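Local coordinates for protein elongation factor 1-gamma 1 (Saccharomyces cerevisiae, PDB 1NHY) that serves as a subunit of the eukaryotic elongation factor 1 complex in protein synthesis, its GST-like N-terminal domain mediating the interaction with the exchange-factor subunit eEFB1, at residues Ile12-Val16 with Ser167-Arg171; Arg42-Lys48 with Lys59-Ala63; Val49-Val53 with Ile66-Leu70; Ser101-Ser105 with Val164-Ile168. Numbering follows the deposited sequence.

Contact 1: Ile12-Val16 with Ser167-Arg171; sequences IRTWV and SIFTR. With SO4 (sulfate ion), chain B.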
loop_
_atom_site.group_PDB
_atom_site.type_symbol
_atom_site.label_atom_id
_atom_site.label_comp_id
_atom_site.label_asym_id
_atom_site.label_seq_id
_atom_site.Cartn_x
_atom_site.Cartn_y
_atom_site.Cartn_z
ATOM N N ILE A 12 4.232 3.081 5.707
ATOM C CA ILE A 12 3.654 2.297 4.635
ATOM C C ILE A 12 2.834 3.124 3.630
ATOM O O ILE A 12 2.998 2.968 2.409
ATOM C CB ILE A 12 2.792 1.170 5.216
ATOM C CG1 ILE A 12 3.696 0.075 5.749
ATOM C CG2 ILE A 12 1.910 0.559 4.144
ATOM C CD1 ILE A 12 4.457 -0.641 4.652
ATOM N N ARG A 13 1.969 4.013 4.129
ATOM C CA ARG A 13 1.137 4.829 3.245
ATOM C C ARG A 13 1.952 5.718 2.304
ATOM O O ARG A 13 1.419 6.311 1.371
ATOM C CB ARG A 13 0.168 5.691 4.062
ATOM C CG ARG A 13 0.831 6.736 4.912
ATOM C CD ARG A 13 -0.174 7.475 5.775
ATOM N NE ARG A 13 0.517 8.156 6.869
ATOM C CZ ARG A 13 -0.074 8.882 7.819
ATOM N NH1 ARG A 13 -1.398 9.035 7.825
ATOM N NH2 ARG A 13 0.661 9.462 8.766
ATOM N N THR A 14 3.254 5.793 2.541
ATOM C CA THR A 14 4.118 6.609 1.713
ATOM C C THR A 14 4.871 5.801 0.678
ATOM O O THR A 14 5.350 6.330 -0.316
ATOM C CB THR A 14 5.133 7.332 2.567
ATOM O OG1 THR A 14 4.482 8.400 3.258
ATOM C CG2 THR A 14 6.248 7.878 1.710
ATOM N N TRP A 15 4.968 4.508 0.908
ATOM C CA TRP A 15 5.705 3.662 0.000
ATOM C C TRP A 15 5.310 3.790 -1.465
ATOM O O TRP A 15 6.136 4.175 -2.297
ATOM C CB TRP A 15 5.599 2.215 0.470
ATOM C CG TRP A 15 6.309 1.958 1.782
ATOM C CD1 TRP A 15 6.679 2.885 2.728
ATOM C CD2 TRP A 15 6.692 0.689 2.305
ATOM N NE1 TRP A 15 7.264 2.263 3.803
ATOM C CE2 TRP A 15 7.284 0.915 3.569
ATOM C CE3 TRP A 15 6.589 -0.627 1.829
ATOM C CZ2 TRP A 15 7.769 -0.123 4.358
ATOM C CZ3 TRP A 15 7.070 -1.663 2.617
ATOM C CH2 TRP A 15 7.654 -1.405 3.865
ATOM N N VAL A 16 4.059 3.485 -1.797
ATOM C CA VAL A 16 3.646 3.576 -3.197
ATOM C C VAL A 16 3.897 4.945 -3.818
ATOM O O VAL A 16 4.496 5.031 -4.880
ATOM C CB VAL A 16 2.170 3.183 -3.388
ATOM C CG1 VAL A 16 1.739 3.459 -4.823
ATOM C CG2 VAL A 16 1.993 1.705 -3.071
ATOM N N SER A 167 1.342 -3.134 -0.214
ATOM C CA SER A 167 1.792 -2.328 0.909
ATOM C C SER A 167 0.993 -2.659 2.163
ATOM O O SER A 167 1.536 -2.721 3.264
ATOM C CB SER A 167 1.640 -0.842 0.590
ATOM O OG SER A 167 0.274 -0.469 0.600
ATOM N N ILE A 168 -0.299 -2.882 2.007
ATOM C CA ILE A 168 -1.107 -3.187 3.168
ATOM C C ILE A 168 -0.697 -4.508 3.804
ATOM O O ILE A 168 -0.444 -4.578 5.018
ATOM C CB ILE A 168 -2.588 -3.183 2.782
ATOM C CG1 ILE A 168 -2.991 -1.731 2.501
ATOM C CG2 ILE A 168 -3.446 -3.813 3.885
ATOM C CD1 ILE A 168 -4.301 -1.568 1.803
ATOM N N PHE A 169 -0.612 -5.545 2.980
ATOM C CA PHE A 169 -0.214 -6.861 3.449
ATOM C C PHE A 169 1.076 -6.831 4.260
ATOM O O PHE A 169 1.222 -7.571 5.229
ATOM C CB PHE A 169 -0.054 -7.784 2.260
ATOM C CG PHE A 169 -1.222 -8.682 2.046
ATOM C CD1 PHE A 169 -1.460 -9.729 2.921
ATOM C CD2 PHE A 169 -2.088 -8.497 0.964
ATOM C CE1 PHE A 169 -2.543 -10.599 2.726
ATOM C CE2 PHE A 169 -3.176 -9.362 0.761
ATOM C CZ PHE A 169 -3.403 -10.415 1.647
ATOM N N THR A 170 2.010 -5.970 3.871
ATOM C CA THR A 170 3.280 -5.848 4.575
ATOM C C THR A 170 3.213 -6.099 6.097
ATOM O O THR A 170 3.563 -7.190 6.551
ATOM C CB THR A 170 3.877 -4.488 4.263
ATOM O OG1 THR A 170 4.022 -4.388 2.840
ATOM C CG2 THR A 170 5.226 -4.324 4.911
ATOM N N ARG A 171 2.755 -5.125 6.879
ATOM C CA ARG A 171 2.666 -5.305 8.333
ATOM C C ARG A 171 2.136 -6.680 8.778
ATOM O O ARG A 171 2.526 -7.192 9.825
ATOM C CB ARG A 171 1.802 -4.205 8.944
ATOM C CG ARG A 171 2.313 -2.801 8.646
ATOM C CD ARG A 171 3.670 -2.511 9.303
ATOM N NE ARG A 171 4.620 -1.904 8.369
ATOM C CZ ARG A 171 5.445 -0.898 8.662
ATOM N NH1 ARG A 171 5.444 -0.366 9.880
ATOM N NH2 ARG A 171 6.279 -0.426 7.740
HETATM S S SO4 B . 3.257 2.215 9.742
HETATM O O1 SO4 B . 2.590 2.887 8.612
HETATM O O2 SO4 B . 3.063 3.004 10.981
HETATM O O3 SO4 B . 2.701 0.846 9.931
HETATM O O4 SO4 B . 4.705 2.108 9.459
#

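Contact 2: Arg42-Lys48 with Lys59-Ala63; sequences RDFPLKK and KLTEA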
loop_
_atom_site.group_PDB
_atom_site.type_symbol
_atom_site.label_atom_id
_atom_site.label_comp_id
_atom_site.label_asym_id
_atom_site.label_seq_id
_atom_site.Cartn_x
_atom_site.Cartn_y
_atom_site.Cartn_z
ATOM N N ARG A 42 4.406 25.245 6.400
ATOM C CA ARG A 42 3.830 26.316 5.597
ATOM C C ARG A 42 2.857 25.782 4.534
ATOM O O ARG A 42 1.850 26.417 4.242
ATOM C CB ARG A 42 4.948 27.136 4.922
ATOM C CG ARG A 42 4.486 27.934 3.704
ATOM C CD ARG A 42 5.592 28.766 3.056
ATOM N NE ARG A 42 5.130 29.316 1.776
ATOM C CZ ARG A 42 5.755 30.262 1.072
ATOM N NH1 ARG A 42 6.890 30.788 1.519
ATOM N NH2 ARG A 42 5.246 30.680 -0.084
ATOM N N ASP A 43 3.154 24.613 3.969
ATOM C CA ASP A 43 2.322 24.020 2.929
ATOM C C ASP A 43 1.215 23.142 3.476
ATOM O O ASP A 43 0.149 23.031 2.868
ATOM C CB ASP A 43 3.185 23.194 1.976
ATOM C CG ASP A 43 4.224 24.026 1.267
ATOM O OD1 ASP A 43 4.291 25.233 1.552
ATOM O OD2 ASP A 43 4.970 23.482 0.429
ATOM N N PHE A 44 1.465 22.513 4.617
ATOM C CA PHE A 44 0.471 21.633 5.211
ATOM C C PHE A 44 0.377 21.812 6.711
ATOM O O PHE A 44 0.805 20.958 7.480
ATOM C CB PHE A 44 0.796 20.176 4.868
ATOM C CG PHE A 44 0.746 19.884 3.401
ATOM C CD1 PHE A 44 -0.386 19.323 2.831
ATOM C CD2 PHE A 44 1.808 20.240 2.575
ATOM C CE1 PHE A 44 -0.460 19.117 1.459
ATOM C CE2 PHE A 44 1.745 20.042 1.206
ATOM C CZ PHE A 44 0.610 19.483 0.644
ATOM N N PRO A 45 -0.189 22.941 7.146
ATOM C CA PRO A 45 -0.353 23.254 8.567
ATOM C C PRO A 45 -0.878 22.082 9.395
ATOM O O PRO A 45 -0.712 22.053 10.609
ATOM C CB PRO A 45 -1.314 24.438 8.537
ATOM C CG PRO A 45 -0.839 25.185 7.308
ATOM C CD PRO A 45 -0.671 24.053 6.302
ATOM N N LEU A 46 -1.513 21.117 8.748
ATOM C CA LEU A 46 -2.010 19.959 9.474
ATOM C C LEU A 46 -0.875 18.951 9.637
ATOM O O LEU A 46 -1.072 17.862 10.188
ATOM C CB LEU A 46 -3.138 19.304 8.704
ATOM C CG LEU A 46 -4.257 20.243 8.270
ATOM C CD1 LEU A 46 -5.128 19.539 7.215
ATOM C CD2 LEU A 46 -5.073 20.656 9.483
ATOM N N LYS A 47 0.305 19.325 9.137
ATOM C CA LYS A 47 1.507 18.488 9.200
ATOM C C LYS A 47 1.203 16.988 9.055
ATOM O O LYS A 47 1.696 16.172 9.837
ATOM C CB LYS A 47 2.246 18.723 10.520
ATOM C CG LYS A 47 2.692 20.147 10.742
ATOM C CD LYS A 47 3.394 20.297 12.081
ATOM C CE LYS A 47 3.865 21.735 12.270
ATOM N NZ LYS A 47 4.800 21.932 13.432
ATOM N N LYS A 48 0.394 16.633 8.059
ATOM C CA LYS A 48 0.024 15.245 7.815
ATOM C C LYS A 48 0.703 14.747 6.532
ATOM O O LYS A 48 1.041 15.533 5.646
ATOM C CB LYS A 48 -1.498 15.148 7.699
ATOM C CG LYS A 48 -2.004 13.813 7.167
ATOM C CD LYS A 48 -3.212 13.989 6.219
ATOM C CE LYS A 48 -3.506 12.707 5.420
ATOM N NZ LYS A 48 -3.679 11.502 6.305
ATOM N N LYS A 59 -2.492 21.830 -3.833
ATOM C CA LYS A 59 -2.160 20.978 -2.707
ATOM C C LYS A 59 -3.082 19.777 -2.698
ATOM O O LYS A 59 -4.200 19.828 -3.201
ATOM C CB LYS A 59 -2.215 21.780 -1.401
ATOM C CG LYS A 59 -1.088 22.812 -1.349
ATOM C CD LYS A 59 -1.192 23.760 -0.181
ATOM C CE LYS A 59 -0.057 24.777 -0.249
ATOM N NZ LYS A 59 -0.096 25.774 0.870
ATOM N N LEU A 60 -2.593 18.679 -2.150
ATOM C CA LEU A 60 -3.371 17.462 -2.132
ATOM C C LEU A 60 -2.805 16.554 -1.049
ATOM O O LEU A 60 -1.605 16.593 -0.757
ATOM C CB LEU A 60 -3.272 16.796 -3.514
ATOM C CG LEU A 60 -3.846 15.389 -3.637
ATOM C CD1 LEU A 60 -5.315 15.440 -3.265
ATOM C CD2 LEU A 60 -3.643 14.832 -5.042
ATOM N N THR A 61 -3.687 15.758 -0.456
ATOM C CA THR A 61 -3.331 14.823 0.597
ATOM C C THR A 61 -4.116 13.525 0.439
ATOM O O THR A 61 -4.913 13.365 -0.490
ATOM C CB THR A 61 -3.632 15.399 1.981
ATOM O OG1 THR A 61 -5.001 15.805 2.040
ATOM C CG2 THR A 61 -2.736 16.594 2.261
ATOM N N GLU A 62 -3.906 12.614 1.383
ATOM C CA GLU A 62 -4.527 11.290 1.362
ATOM C C GLU A 62 -3.801 10.504 0.287
ATOM O O GLU A 62 -3.794 10.877 -0.889
ATOM C CB GLU A 62 -6.016 11.365 1.059
ATOM C CG GLU A 62 -6.807 12.244 2.017
ATOM C CD GLU A 62 -6.577 11.938 3.499
ATOM O OE1 GLU A 62 -6.708 10.755 3.900
ATOM O OE2 GLU A 62 -6.281 12.899 4.258
ATOM N N ALA A 63 -3.155 9.431 0.724
ATOM C CA ALA A 63 -2.372 8.589 -0.153
ATOM C C ALA A 63 -3.081 8.337 -1.461
ATOM O O ALA A 63 -2.634 8.816 -2.504
ATOM C CB ALA A 63 -2.048 7.282 0.542
#

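Contact 3: Val49-Val53 with Ile66-Leu70; sequences VPAFV and INYYL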
loop_
_atom_site.group_PDB
_atom_site.type_symbol
_atom_site.label_atom_id
_atom_site.label_comp_id
_atom_site.label_asym_id
_atom_site.label_seq_id
_atom_site.Cartn_x
_atom_site.Cartn_y
_atom_site.Cartn_z
ATOM N N VAL A 49 0.889 13.437 6.424
ATOM C CA VAL A 49 1.548 12.868 5.262
ATOM C C VAL A 49 0.785 11.628 4.762
ATOM O O VAL A 49 0.118 10.964 5.554
ATOM C CB VAL A 49 3.004 12.533 5.657
ATOM C CG1 VAL A 49 3.352 11.121 5.289
ATOM C CG2 VAL A 49 3.944 13.531 5.008
ATOM N N PRO A 50 0.835 11.319 3.442
ATOM C CA PRO A 50 1.515 11.960 2.314
ATOM C C PRO A 50 0.912 13.322 1.978
ATOM O O PRO A 50 -0.297 13.553 2.116
ATOM C CB PRO A 50 1.312 10.960 1.178
ATOM C CG PRO A 50 1.177 9.675 1.881
ATOM C CD PRO A 50 0.275 10.031 3.009
ATOM N N ALA A 51 1.777 14.208 1.509
ATOM C CA ALA A 51 1.400 15.558 1.155
ATOM C C ALA A 51 2.057 15.918 -0.175
ATOM O O ALA A 51 3.272 15.808 -0.334
ATOM C CB ALA A 51 1.870 16.496 2.235
ATOM N N PHE A 52 1.261 16.345 -1.140
ATOM C CA PHE A 52 1.827 16.730 -2.419
ATOM C C PHE A 52 1.579 18.201 -2.745
ATOM O O PHE A 52 0.552 18.763 -2.367
ATOM C CB PHE A 52 1.247 15.894 -3.539
ATOM C CG PHE A 52 1.793 16.264 -4.882
ATOM C CD1 PHE A 52 3.036 15.805 -5.288
ATOM C CD2 PHE A 52 1.079 17.105 -5.730
ATOM C CE1 PHE A 52 3.561 16.183 -6.517
ATOM C CE2 PHE A 52 1.598 17.486 -6.960
ATOM C CZ PHE A 52 2.840 17.023 -7.353
ATOM N N VAL A 53 2.519 18.814 -3.458
ATOM C CA VAL A 53 2.397 20.212 -3.841
ATOM C C VAL A 53 2.880 20.377 -5.255
ATOM O O VAL A 53 4.051 20.152 -5.547
ATOM C CB VAL A 53 3.267 21.130 -3.005
ATOM C CG1 VAL A 53 2.979 22.559 -3.375
ATOM C CG2 VAL A 53 3.030 20.894 -1.549
ATOM N N ILE A 66 -3.032 11.154 -3.857
ATOM C CA ILE A 66 -1.709 11.406 -4.406
ATOM C C ILE A 66 -1.273 10.322 -5.390
ATOM O O ILE A 66 -0.751 10.627 -6.471
ATOM C CB ILE A 66 -0.683 11.558 -3.291
ATOM C CG1 ILE A 66 -1.076 12.760 -2.438
ATOM C CG2 ILE A 66 0.698 11.778 -3.882
ATOM C CD1 ILE A 66 -0.536 12.730 -1.065
ATOM N N ASN A 67 -1.504 9.064 -5.028
ATOM C CA ASN A 67 -1.137 7.959 -5.900
ATOM C C ASN A 67 -1.726 8.143 -7.275
ATOM O O ASN A 67 -1.021 8.079 -8.276
ATOM C CB ASN A 67 -1.618 6.642 -5.316
ATOM C CG ASN A 67 -0.710 6.137 -4.224
ATOM O OD1 ASN A 67 -1.111 5.319 -3.398
ATOM N ND2 ASN A 67 0.527 6.613 -4.217
ATOM N N TYR A 68 -3.027 8.378 -7.322
ATOM C CA TYR A 68 -3.732 8.576 -8.588
ATOM C C TYR A 68 -3.182 9.785 -9.335
ATOM O O TYR A 68 -2.920 9.725 -10.538
ATOM C CB TYR A 68 -5.220 8.782 -8.324
ATOM C CG TYR A 68 -6.016 9.155 -9.553
ATOM C CD1 TYR A 68 -6.440 8.188 -10.466
ATOM C CD2 TYR A 68 -6.341 10.490 -9.812
ATOM C CE1 TYR A 68 -7.164 8.537 -11.599
ATOM C CE2 TYR A 68 -7.063 10.851 -10.943
ATOM C CZ TYR A 68 -7.472 9.869 -11.827
ATOM O OH TYR A 68 -8.202 10.225 -12.936
ATOM N N TYR A 69 -3.020 10.886 -8.609
ATOM C CA TYR A 69 -2.496 12.096 -9.203
ATOM C C TYR A 69 -1.138 11.795 -9.839
ATOM O O TYR A 69 -0.925 12.037 -11.032
ATOM C CB TYR A 69 -2.328 13.174 -8.143
ATOM C CG TYR A 69 -2.036 14.531 -8.735
ATOM C CD1 TYR A 69 -3.077 15.385 -9.090
ATOM C CD2 TYR A 69 -0.719 14.969 -8.932
ATOM C CE1 TYR A 69 -2.827 16.647 -9.619
ATOM C CE2 TYR A 69 -0.455 16.225 -9.458
ATOM C CZ TYR A 69 -1.517 17.062 -9.792
ATOM O OH TYR A 69 -1.280 18.334 -10.260
ATOM N N LEU A 70 -0.217 11.271 -9.036
ATOM C CA LEU A 70 1.100 10.962 -9.563
ATOM C C LEU A 70 0.995 10.098 -10.808
ATOM O O LEU A 70 1.592 10.406 -11.841
ATOM C CB LEU A 70 1.943 10.236 -8.527
ATOM C CG LEU A 70 2.206 11.069 -7.293
ATOM C CD1 LEU A 70 2.708 10.124 -6.231
ATOM C CD2 LEU A 70 3.202 12.185 -7.580
#

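Contact 4: Ser101-Ser105 with Val164-Ile168; sequences SLANS and VAASI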
loop_
_atom_site.group_PDB
_atom_site.type_symbol
_atom_site.label_atom_id
_atom_site.label_comp_id
_atom_site.label_asym_id
_atom_site.label_seq_id
_atom_site.Cartn_x
_atom_site.Cartn_y
_atom_site.Cartn_z
ATOM N N SER A 101 -10.061 -1.411 -3.218
ATOM C CA SER A 101 -10.916 -1.229 -2.057
ATOM C C SER A 101 -10.864 -2.334 -0.998
ATOM O O SER A 101 -10.777 -2.048 0.198
ATOM C CB SER A 101 -12.351 -1.030 -2.530
ATOM O OG SER A 101 -13.241 -0.983 -1.434
ATOM N N LEU A 102 -10.947 -3.591 -1.430
ATOM C CA LEU A 102 -10.888 -4.737 -0.518
ATOM C C LEU A 102 -9.665 -4.655 0.386
ATOM O O LEU A 102 -9.708 -5.007 1.567
ATOM C CB LEU A 102 -10.794 -6.025 -1.310
ATOM C CG LEU A 102 -12.114 -6.530 -1.848
ATOM C CD1 LEU A 102 -11.874 -7.571 -2.941
ATOM C CD2 LEU A 102 -12.903 -7.101 -0.684
ATOM N N ALA A 103 -8.564 -4.200 -0.198
ATOM C CA ALA A 103 -7.320 -4.071 0.518
ATOM C C ALA A 103 -7.358 -2.861 1.418
ATOM O O ALA A 103 -7.247 -2.966 2.640
ATOM C CB ALA A 103 -6.191 -3.940 -0.469
ATOM N N ASN A 104 -7.520 -1.705 0.786
ATOM C CA ASN A 104 -7.551 -0.431 1.476
ATOM C C ASN A 104 -8.583 -0.327 2.582
ATOM O O ASN A 104 -8.464 0.505 3.480
ATOM C CB ASN A 104 -7.784 0.676 0.479
ATOM C CG ASN A 104 -6.884 1.840 0.728
ATOM O OD1 ASN A 104 -6.717 2.275 1.874
ATOM N ND2 ASN A 104 -6.281 2.361 -0.336
ATOM N N SER A 105 -9.605 -1.164 2.507
ATOM C CA SER A 105 -10.648 -1.165 3.518
ATOM C C SER A 105 -10.671 -2.525 4.192
ATOM O O SER A 105 -9.976 -2.754 5.176
ATOM C CB SER A 105 -11.992 -0.890 2.876
ATOM O OG SER A 105 -11.904 0.245 2.046
ATOM N N VAL A 164 -0.900 -1.163 -4.024
ATOM C CA VAL A 164 -1.454 -0.823 -2.729
ATOM C C VAL A 164 -1.690 -2.046 -1.877
ATOM O O VAL A 164 -1.175 -2.145 -0.766
ATOM C CB VAL A 164 -2.752 -0.069 -2.893
ATOM C CG1 VAL A 164 -3.494 -0.003 -1.565
ATOM C CG2 VAL A 164 -2.442 1.323 -3.417
ATOM N N ALA A 165 -2.475 -2.980 -2.387
ATOM C CA ALA A 165 -2.744 -4.194 -1.642
ATOM C C ALA A 165 -1.426 -4.799 -1.127
ATOM O O ALA A 165 -1.388 -5.401 -0.056
ATOM C CB ALA A 165 -3.487 -5.189 -2.520
ATOM N N ALA A 166 -0.337 -4.630 -1.876
ATOM C CA ALA A 166 0.948 -5.178 -1.437
ATOM C C ALA A 166 1.453 -4.457 -0.204
ATOM O O ALA A 166 1.938 -5.082 0.737
ATOM C CB ALA A 166 1.983 -5.072 -2.547
ATOM N N SER A 167 1.342 -3.134 -0.214
ATOM C CA SER A 167 1.792 -2.328 0.909
ATOM C C SER A 167 0.993 -2.659 2.163
ATOM O O SER A 167 1.536 -2.721 3.264
ATOM C CB SER A 167 1.640 -0.842 0.590
ATOM O OG SER A 167 0.274 -0.469 0.600
ATOM N N ILE A 168 -0.299 -2.882 2.007
ATOM C CA ILE A 168 -1.107 -3.187 3.168
ATOM C C ILE A 168 -0.697 -4.508 3.804
ATOM O O ILE A 168 -0.444 -4.578 5.018
ATOM C CB ILE A 168 -2.588 -3.183 2.782
ATOM C CG1 ILE A 168 -2.991 -1.731 2.501
ATOM C CG2 ILE A 168 -3.446 -3.813 3.885
ATOM C CD1 ILE A 168 -4.301 -1.568 1.803
#

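Contact 1: Ile12-Val16 with Ser167-Arg171
The start of helix 12-24 meets the middle of helix 160-175 here. The two short segments run roughly antiparallel, at 147°, with their axes 9.6 Å apart. Ile12 is the central residue. Its chi1 and chi2 are both m, which turns the side chain onto the other helix. CG2 of Ile12 rests on the Ser167 backbone O at 3.4 Å, and CD1 of Ile12 touches Thr170 CG2 at 3.8 Å. Ser167 adopts the p rotamer. Its hydroxyl turns back to the Val164 carbonyl within its own helix, while its CB lies 3.8 Å from Ile12 CG2. Thr170, rotamer m, presents its methyl, and Trp15 CH2 packs on that CG2 at 3.9 Å. The Thr170 hydroxyl is bonded to Tyr205. Arg171 starts out sideways, but its m, m bend brings the guanidinium back across the gap. NH2 of Arg171 lies 3.3 Å from Ile12 CG1 and 3.7 Å from Trp15 CZ2. A sulfate, probably from the crystallisation liquor, lies over one guanidinium face, with its O4 2.6 Å from Arg171 NH1. The same ion accepts a weak hydrogen bond from Ile12 N to O1, at 3.3 Å. The contact thus joins the thioredoxin-like N-terminal domain to the helical C-terminal domain of the GST fold. Tyr205 packs edge-to-face on Trp15, and helix 90-107 touches Ile168.

Contact 2: Arg42-Lys48 with Lys59-Ala63
Polar contacts lie at both ends of this surface contact, with an aromatic ring between them. Segment 42-48 leaves helix 37-43 and passes through a type I turn, Phe44 to Lys47. The Lys47 N to Phe44 O bond in that turn is modelled very short, at 2.4 Å. At one end the extended Lys59 side chain reaches the last turn of the helix. Its NZ gives a weak hydrogen bond to the Asp43 backbone O at 3.4 Å. The Asp43 carboxylate is less engaged with it, since Asp43 OD1 stays 4.5 Å from Lys59 NZ, beyond a salt bridge. The firmer partner of Asp43 is the Tyr7 hydroxyl, which bonds to OD2. At the other end Lys48 NZ forms a salt bridge with Glu62 OE2 at 3.6 Å, although Lys48 CE is nearer to Glu62 OE2, at 3.0 Å. Although its CA-to-CB bond points away, Glu62 folds its carboxylate nearer the turn. It holds the N-cap position of helix 63-73. Phe44 fills the space between, its CE1 3.5 Å from both Thr61 CG2 and Leu60 O. That carbonyl belongs to the backbone pairing of strands 59-61 and 51-53, where Leu60 bonds with Phe52. Phe44 also touches Ala51 and Val53, which places it on the sheet. The two lysines meet a carbonyl and a carboxylate at long distances, so the apolar Phe44 seat and modest electrostatics together join the turn to the edge strand.

Contact 3: Val49-Val53 with Ile66-Leu70
Helix 63-73 packs on strand 51-53 through a few large side chains. The short axes are 9.9 Å apart, and the N-to-C directions of the short segments differ by 35°. Ile66 is the main bump on the helix. Its CD1 enters the hollow beside Pro50, 3.4 Å from Pro50 CB and 3.3 Å from Pro50 O. The same methyl lies 3.8 Å from Ala51 N. The peptide bond before Pro50 is cis, as at the equivalent position in thioredoxin-like domains, where a cis-proline leads into the strand. Phe52 is the bump on the strand. Its CA-to-CB bond points toward the helix, and with chi1 t the ring lies against Tyr69 and Leu70. Phe52 CB meets Ile66 CG1 at 4.1 Å. Phe52 CE2 approaches Tyr69 CE2 at 3.5 Å, and Phe52 CE1 reaches Leu70 CD2 at 4.2 Å. The Phe52 and Tyr69 rings are oblique, with centroids 5.2 Å apart and planes at 45°. Ala51 and Val53 point away, to the face where Phe44 packs. Leu60 of the next strand touches Ile66 and Tyr69. No hydrogen bond crosses between the segments; what joins them is mainly apolar and aromatic contact.

Contact 4: Ser101-Ser105 with Val164-Ile168
Two helices of the C-terminal domain come close together here, because small residues line the approach. The short axes run near parallel, at 28°, only 8.8 Å apart. Val164 comes first on the second segment and points toward helix 90-107. Its CG1 touches Asn104 ND2 at 3.9 Å. Ala165 follows and makes the tightest backbone approach, with its CA 5.1 Å from the CA of Ala103. The two methyls meet directly, Ala103 CB to Ala165 CB, at 3.6 Å. With only methyl groups between them, the backbones come this close. Ala166 faces away and packs on Leu201 and Val195. Ser167 also stays off this interface. Its p rotamer lets OG bond to Val164 O at 2.6 Å, so the hydroxyl is satisfied inside the helix. Ile168, one turn after Val164, points back to the partner helix. Its CD1 sits against the backbone, 3.3 Å from Ala103 C and 3.4 Å from Asn104 N, and also meets Ala103 CB at 3.8 Å. The partner helix has a wider pi-type turn at 103-105, next to this seat. No hydrogen bond crosses between the segments. Phe143 of helix 126-147 touches both Ala103 and Ala165 and closes the group. Close packing of long helices of this kind, within one all-helical bundle, is typical of the C-terminal domain of the glutathione S-transferase fold.

How the contacts relate
Contacts 2 and 3 lie within the thioredoxin-like N-terminal domain. Their centres are 9 Å apart, and they share the pairing of strands 51-53 and 59-61, with Leu60 O 2.9 Å from Phe52 N. Contact 4 lies in the helical C-terminal domain. Contact 1 bridges the two. It shares Ser167 and Ile168 with contact 4, with centres 8 Å apart. It touches contact 3 through Arg13 O, 3.4 Å from Pro50 CG, and through Val16 CG1, 3.4 Å from Asn67 ND2. Contacts 2 and 4 do not touch, and their centres are 22 Å apart. The sulfate sits at contact 1, on the side of the domain interface where Ile12 and Arg171 meet.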